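Local coordinates for protein eukaryotic peptide chain release factor GTP-binding subunit (Schizosaccharomyces pombe, PDB 1R5B) that is the GTP-binding subunit of the eukaryotic peptide chain release factor, a translation factor with a P-loop GTP-binding domain followed by two beta domains, at residues T264-E267 with R268-N271; L257-L260 with D261-H265. All blocks are in the same frame, centred on the assembly; numbering follows the deposited sequence.

Contact 1: T264-E267 with R268-N271; sequences THLE and RKVN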
ATOM      1  N   THR A 264      -1.192   3.386   5.437  1.00 27.87           N
ATOM      2  CA  THR A 264       0.002   3.706   4.712  1.00 28.06           C
ATOM      3  C   THR A 264       1.220   2.908   5.237  1.00 27.71           C
ATOM      4  O   THR A 264       2.109   2.552   4.474  1.00 27.48           O
ATOM      5  CB  THR A 264       0.147   5.208   4.832  1.00 27.53           C
ATOM      6  OG1 THR A 264       0.464   5.745   3.561  1.00 30.33           O
ATOM      7  CG2 THR A 264       1.222   5.605   5.737  1.00 26.97           C
ATOM      8  N   HIS A 265       1.232   2.593   6.525  1.00 27.11           N
ATOM      9  CA  HIS A 265       2.349   1.868   7.115  1.00 27.07           C
ATOM     10  C   HIS A 265       2.194   0.361   6.904  1.00 26.88           C
ATOM     11  O   HIS A 265       1.550  -0.293   7.691  1.00 26.29           O
ATOM     12  CB  HIS A 265       2.423   2.193   8.600  1.00 27.06           C
ATOM     13  CG  HIS A 265       3.712   1.816   9.249  1.00 26.70           C
ATOM     14  ND1 HIS A 265       4.118   0.507   9.411  1.00 28.30           N
ATOM     15  CD2 HIS A 265       4.675   2.582   9.807  1.00 26.30           C
ATOM     16  CE1 HIS A 265       5.283   0.491  10.042  1.00 27.68           C
ATOM     17  NE2 HIS A 265       5.642   1.737  10.289  1.00 26.22           N
ATOM     18  N   LEU A 266       2.753  -0.159   5.806  1.00 26.93           N
ATOM     19  CA  LEU A 266       2.847  -1.596   5.562  1.00 27.14           C
ATOM     20  C   LEU A 266       4.322  -2.027   5.709  1.00 26.45           C
ATOM     21  O   LEU A 266       5.190  -1.565   4.965  1.00 26.32           O
ATOM     22  CB  LEU A 266       2.333  -1.932   4.155  1.00 27.72           C
ATOM     23  CG  LEU A 266       0.943  -1.433   3.733  1.00 28.57           C
ATOM     24  CD1 LEU A 266       0.566  -1.971   2.385  1.00 29.38           C
ATOM     25  CD2 LEU A 266      -0.096  -1.815   4.688  1.00 30.68           C
ATOM     26  N   GLU A 267       4.601  -2.915   6.653  1.00 26.15           N
ATOM     27  CA  GLU A 267       5.988  -3.222   7.030  1.00 26.66           C
ATOM     28  C   GLU A 267       6.919  -3.632   5.898  1.00 25.96           C
ATOM     29  O   GLU A 267       8.029  -3.162   5.866  1.00 25.18           O
ATOM     30  CB  GLU A 267       6.059  -4.301   8.097  1.00 26.94           C
ATOM     31  CG  GLU A 267       5.396  -3.956   9.415  1.00 30.10           C
ATOM     32  CD  GLU A 267       5.996  -2.740  10.117  1.00 32.61           C
ATOM     33  OE1 GLU A 267       7.151  -2.350   9.841  1.00 34.01           O
ATOM     34  OE2 GLU A 267       5.271  -2.186  10.964  1.00 37.69           O
ATOM     35  N   ARG A 268       6.495  -4.508   4.987  1.00 25.60           N
ATOM     36  CA  ARG A 268       7.381  -4.906   3.897  1.00 26.01           C
ATOM     37  C   ARG A 268       7.780  -3.705   3.046  1.00 26.41           C
ATOM     38  O   ARG A 268       8.936  -3.581   2.652  1.00 25.75           O
ATOM     39  CB  ARG A 268       6.755  -5.982   3.004  1.00 26.11           C
ATOM     40  CG  ARG A 268       6.600  -7.336   3.694  1.00 26.97           C
ATOM     41  CD  ARG A 268       5.990  -8.432   2.835  1.00 27.13           C
ATOM     42  NE  ARG A 268       4.685  -8.046   2.297  1.00 27.14           N
ATOM     43  CZ  ARG A 268       4.100  -8.622   1.257  1.00 25.67           C
ATOM     44  NH1 ARG A 268       4.679  -9.627   0.628  1.00 26.56           N
ATOM     45  NH2 ARG A 268       2.921  -8.184   0.839  1.00 25.81           N
ATOM     46  N   LYS A 269       6.808  -2.838   2.769  1.00 27.26           N
ATOM     47  CA  LYS A 269       7.009  -1.635   1.949  1.00 27.94           C
ATOM     48  C   LYS A 269       7.866  -0.607   2.703  1.00 28.07           C
ATOM     49  O   LYS A 269       8.732   0.012   2.111  1.00 27.96           O
ATOM     50  CB  LYS A 269       5.657  -1.012   1.578  1.00 28.18           C
ATOM     51  CG  LYS A 269       5.613  -0.259   0.288  1.00 29.83           C
ATOM     52  CD  LYS A 269       4.262   0.458   0.092  1.00 31.42           C
ATOM     53  CE  LYS A 269       3.170  -0.444  -0.463  1.00 30.95           C
ATOM     54  NZ  LYS A 269       1.797   0.185  -0.302  1.00 30.53           N
ATOM     55  N   VAL A 270       7.630  -0.451   4.001  1.00 27.79           N
ATOM     56  CA  VAL A 270       8.432   0.458   4.829  1.00 28.17           C
ATOM     57  C   VAL A 270       9.902   0.022   4.880  1.00 28.52           C
ATOM     58  O   VAL A 270      10.809   0.860   4.918  1.00 27.97           O
ATOM     59  CB  VAL A 270       7.891   0.528   6.287  1.00 28.05           C
ATOM     60  CG1 VAL A 270       8.862   1.296   7.224  1.00 28.34           C
ATOM     61  CG2 VAL A 270       6.508   1.170   6.323  1.00 28.00           C
ATOM     62  N   ASN A 271      10.122  -1.289   4.873  1.00 29.16           N
ATOM     63  CA  ASN A 271      11.444  -1.878   5.073  1.00 29.78           C
ATOM     64  C   ASN A 271      12.144  -2.152   3.753  1.00 30.44           C
ATOM     65  O   ASN A 271      13.283  -2.610   3.732  1.00 30.84           O
ATOM     66  CB  ASN A 271      11.322  -3.161   5.894  1.00 29.72           C
ATOM     67  CG  ASN A 271      10.987  -2.876   7.359  1.00 30.59           C
ATOM     68  OD1 ASN A 271      10.042  -3.409   7.903  1.00 31.42           O
ATOM     69  ND2 ASN A 271      11.779  -2.026   7.993  1.00 32.39           N
TER
HETATM   70  O   HOH W   1       1.454   1.974   1.846  1.00 44.95           O
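Val270 lays its CG2 methyl over the centre of one face of the His265 imidazole, 3.9 Å from the ring centroid and 6° off the ring normal, a CH-pi contact in which the methyl comes almost straight down on the ring. A first torsion of -165° brings the His265 ring round to the methyl, although its CB starts away from the helix. The same methyl rests against the backbone at Leu266, with Val270 CG2 3.3 Å from Leu266 O. That carbonyl accepts the first helical bond, from Val270 N to Leu266 O at 2.9 Å and nearly straight, so Leu266 is the N-cap residue of the short helix 267-270. Glu267 O takes the next one, from Asn271 N at 3.0 Å, more bent at 139°. The turn lies where the P-loop GTP-binding domain gives way to the first beta domain, whose first strand is 275-283. Leu266 and Lys269 run side by side in the same direction, the methyl Leu266 CD1 lying 3.7 Å from Lys269 NZ. The ammonium group is held by a salt bridge to Glu42 and by a water that accepts from Lys269 NZ and donates to Thr264 O, both bonds 2.8 Å long, which ties the lysine back to the loop ahead of the helix. A bend at the second torsion of Glu267 carries the carboxylate to Asn182, where OE2 accepts the backbone N-H. Arg268 bends at its third torsion, and its NH2 forms a salt bridge with Asp146 OD2.

Contact 2: L257-L260 with D261-H265; sequences LEYL and DSMTH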
ATOM      1  N   LEU A 257     -12.048  -2.101   8.270  1.00 32.43           N
ATOM      2  CA  LEU A 257     -11.686  -2.337   6.872  1.00 33.07           C
ATOM      3  C   LEU A 257     -11.386  -1.036   6.128  1.00 33.09           C
ATOM      4  O   LEU A 257     -10.548  -1.008   5.241  1.00 32.55           O
ATOM      5  CB  LEU A 257     -12.769  -3.122   6.133  1.00 33.32           C
ATOM      6  CG  LEU A 257     -12.937  -4.592   6.563  1.00 34.57           C
ATOM      7  CD1 LEU A 257     -13.973  -5.237   5.693  1.00 35.24           C
ATOM      8  CD2 LEU A 257     -11.653  -5.374   6.486  1.00 35.52           C
ATOM      9  N   GLU A 258     -12.064   0.035   6.508  1.00 33.04           N
ATOM     10  CA  GLU A 258     -11.850   1.328   5.892  1.00 33.19           C
ATOM     11  C   GLU A 258     -10.437   1.824   6.205  1.00 32.73           C
ATOM     12  O   GLU A 258      -9.759   2.373   5.354  1.00 32.87           O
ATOM     13  CB  GLU A 258     -12.886   2.302   6.435  1.00 33.79           C
ATOM     14  CG  GLU A 258     -12.806   3.717   5.906  1.00 35.11           C
ATOM     15  CD  GLU A 258     -13.862   4.612   6.526  1.00 37.27           C
ATOM     16  OE1 GLU A 258     -14.855   4.083   7.085  1.00 37.18           O
ATOM     17  OE2 GLU A 258     -13.690   5.849   6.452  1.00 38.79           O
ATOM     18  N   TYR A 259     -10.016   1.631   7.444  1.00 32.09           N
ATOM     19  CA  TYR A 259      -8.674   1.977   7.880  1.00 31.42           C
ATOM     20  C   TYR A 259      -7.604   1.070   7.226  1.00 30.81           C
ATOM     21  O   TYR A 259      -6.564   1.555   6.787  1.00 30.14           O
ATOM     22  CB  TYR A 259      -8.580   1.893   9.408  1.00 31.16           C
ATOM     23  CG  TYR A 259      -7.208   2.205   9.885  1.00 31.94           C
ATOM     24  CD1 TYR A 259      -6.774   3.528   9.974  1.00 33.16           C
ATOM     25  CD2 TYR A 259      -6.309   1.190  10.187  1.00 32.35           C
ATOM     26  CE1 TYR A 259      -5.489   3.830  10.380  1.00 33.11           C
ATOM     27  CE2 TYR A 259      -5.009   1.490  10.588  1.00 32.58           C
ATOM     28  CZ  TYR A 259      -4.613   2.803  10.674  1.00 32.68           C
ATOM     29  OH  TYR A 259      -3.346   3.106  11.068  1.00 35.26           O
ATOM     30  N   LEU A 260      -7.856  -0.235   7.188  1.00 30.15           N
ATOM     31  CA  LEU A 260      -6.944  -1.196   6.558  1.00 30.22           C
ATOM     32  C   LEU A 260      -6.733  -0.869   5.067  1.00 30.12           C
ATOM     33  O   LEU A 260      -5.651  -1.066   4.523  1.00 29.29           O
ATOM     34  CB  LEU A 260      -7.500  -2.612   6.682  1.00 30.57           C
ATOM     35  CG  LEU A 260      -6.935  -3.612   7.707  1.00 31.27           C
ATOM     36  CD1 LEU A 260      -6.354  -2.948   8.919  1.00 29.81           C
ATOM     37  CD2 LEU A 260      -8.019  -4.641   8.092  1.00 30.53           C
ATOM     38  N   ASP A 261      -7.773  -0.335   4.430  1.00 29.80           N
ATOM     39  CA  ASP A 261      -7.731  -0.042   3.013  1.00 30.06           C
ATOM     40  C   ASP A 261      -6.777   1.091   2.644  1.00 29.64           C
ATOM     41  O   ASP A 261      -6.061   0.983   1.669  1.00 30.18           O
ATOM     42  CB  ASP A 261      -9.137   0.283   2.497  1.00 30.10           C
ATOM     43  CG  ASP A 261      -9.178   0.408   0.995  1.00 30.75           C
ATOM     44  OD1 ASP A 261      -8.942  -0.604   0.315  1.00 32.45           O
ATOM     45  OD2 ASP A 261      -9.427   1.476   0.403  1.00 32.81           O
ATOM     46  N   SER A 262      -6.789   2.175   3.404  1.00 29.54           N
ATOM     47  CA  SER A 262      -6.006   3.371   3.062  1.00 29.75           C
ATOM     48  C   SER A 262      -4.754   3.559   3.943  1.00 29.25           C
ATOM     49  O   SER A 262      -3.983   4.484   3.731  1.00 29.26           O
ATOM     50  CB  SER A 262      -6.898   4.612   3.152  1.00 29.75           C
ATOM     51  OG  SER A 262      -7.485   4.699   4.437  1.00 30.23           O
ATOM     52  N   MET A 263      -4.593   2.678   4.930  1.00 29.08           N
ATOM     53  CA  MET A 263      -3.384   2.534   5.750  1.00 28.61           C
ATOM     54  C   MET A 263      -2.127   2.656   4.918  1.00 28.03           C
ATOM     55  O   MET A 263      -1.953   1.997   3.917  1.00 27.62           O
ATOM     56  CB  MET A 263      -3.318   1.106   6.301  1.00 28.78           C
ATOM     57  CG  MET A 263      -3.399   1.002   7.717  1.00 29.19           C
ATOM     58  SD  MET A 263      -3.169  -0.672   8.210  1.00 22.30           S
ATOM     59  CE  MET A 263      -1.779  -0.328   9.263  1.00 24.11           C
ATOM     60  N   THR A 264      -1.192   3.386   5.437  1.00 27.87           N
ATOM     61  CA  THR A 264       0.002   3.706   4.712  1.00 28.06           C
ATOM     62  C   THR A 264       1.220   2.908   5.237  1.00 27.71           C
ATOM     63  O   THR A 264       2.109   2.552   4.474  1.00 27.48           O
ATOM     64  CB  THR A 264       0.147   5.208   4.832  1.00 27.53           C
ATOM     65  OG1 THR A 264       0.464   5.745   3.561  1.00 30.33           O
ATOM     66  CG2 THR A 264       1.222   5.605   5.737  1.00 26.97           C
ATOM     67  N   HIS A 265       1.232   2.593   6.525  1.00 27.11           N
ATOM     68  CA  HIS A 265       2.349   1.868   7.115  1.00 27.07           C
ATOM     69  C   HIS A 265       2.194   0.361   6.904  1.00 26.88           C
ATOM     70  O   HIS A 265       1.550  -0.293   7.691  1.00 26.29           O
ATOM     71  CB  HIS A 265       2.423   2.193   8.600  1.00 27.06           C
ATOM     72  CG  HIS A 265       3.712   1.816   9.249  1.00 26.70           C
ATOM     73  ND1 HIS A 265       4.118   0.507   9.411  1.00 28.30           N
ATOM     74  CD2 HIS A 265       4.675   2.582   9.807  1.00 26.30           C
ATOM     75  CE1 HIS A 265       5.283   0.491  10.042  1.00 27.68           C
ATOM     76  NE2 HIS A 265       5.642   1.737  10.289  1.00 26.22           N
TER
HETATM   77  O   HOH W   2     -10.109   4.372   3.722  1.00 55.87           O
HETATM   78  O   HOH W   3      -6.535   4.527   6.763  1.00 52.09           O
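Tyr259 O accepts the backbone N-H of Met263 at 2.9 Å, and Leu257 O accepts that of Asp261 at 3.0 Å. Both N-H angles are 138°, but the Asp261 donor is tilted 32° from the carbonyl plane. Arg121 NH1 is hydrogen-bonded to Leu260 O and Met263 O. Two waters extend this bonding to Ser262: one donates to Glu258 O and lies 2.7 Å from Ser262 OG, the other donates to Tyr259 O. The serine hydroxyl reaches both because chi1 (56°) sets OG between its backbone N and carbonyl carbon, turned back along the preceding turn. Asp261 OD1 is hydrogen-bonded to Thr118 OG1 and the backbone N of His120, while Glu258 makes a salt bridge with Arg242. Met263 crosses the Tyr259 ring obliquely, its CG 3.3 Å from Tyr259 CE2 and its SD 4.7 Å from the ring centroid, a Met-aromatic contact. Met263 SD also meets Leu260 CD1 at 4.0 Å, those two side chains running alongside each other. Tyr259 and Met263 both continue onto Val185 of strand 184-189. Met263 is the first residue to leave helical geometry, so this is the C-terminal end of helix 256-262, packed on the central sheet of a P-loop GTP-binding domain.

Overall arrangement
Contacts 1 and 2 follow each other along one stretch of chain, sharing Thr264 and His265, with centres 12 Å apart. Contact 2 closes helix 256-262 and contact 1 opens helix 267-270, so the two make an exit and an entry either side of a short loop. Both are partly buried, and both send charged side chains to partners elsewhere. Packing in contact 2 is sulfur-aromatic, with Tyr259 and Met263 set against the sheet of the P-loop domain; contact 1 instead puts a valine methyl on an imidazole. Waters reach a serine in contact 2 and a lysine in contact 1. His183 meets His265, Tyr259 and Met263 alike. Thr264 and His265 touch Ile330 in the first beta domain.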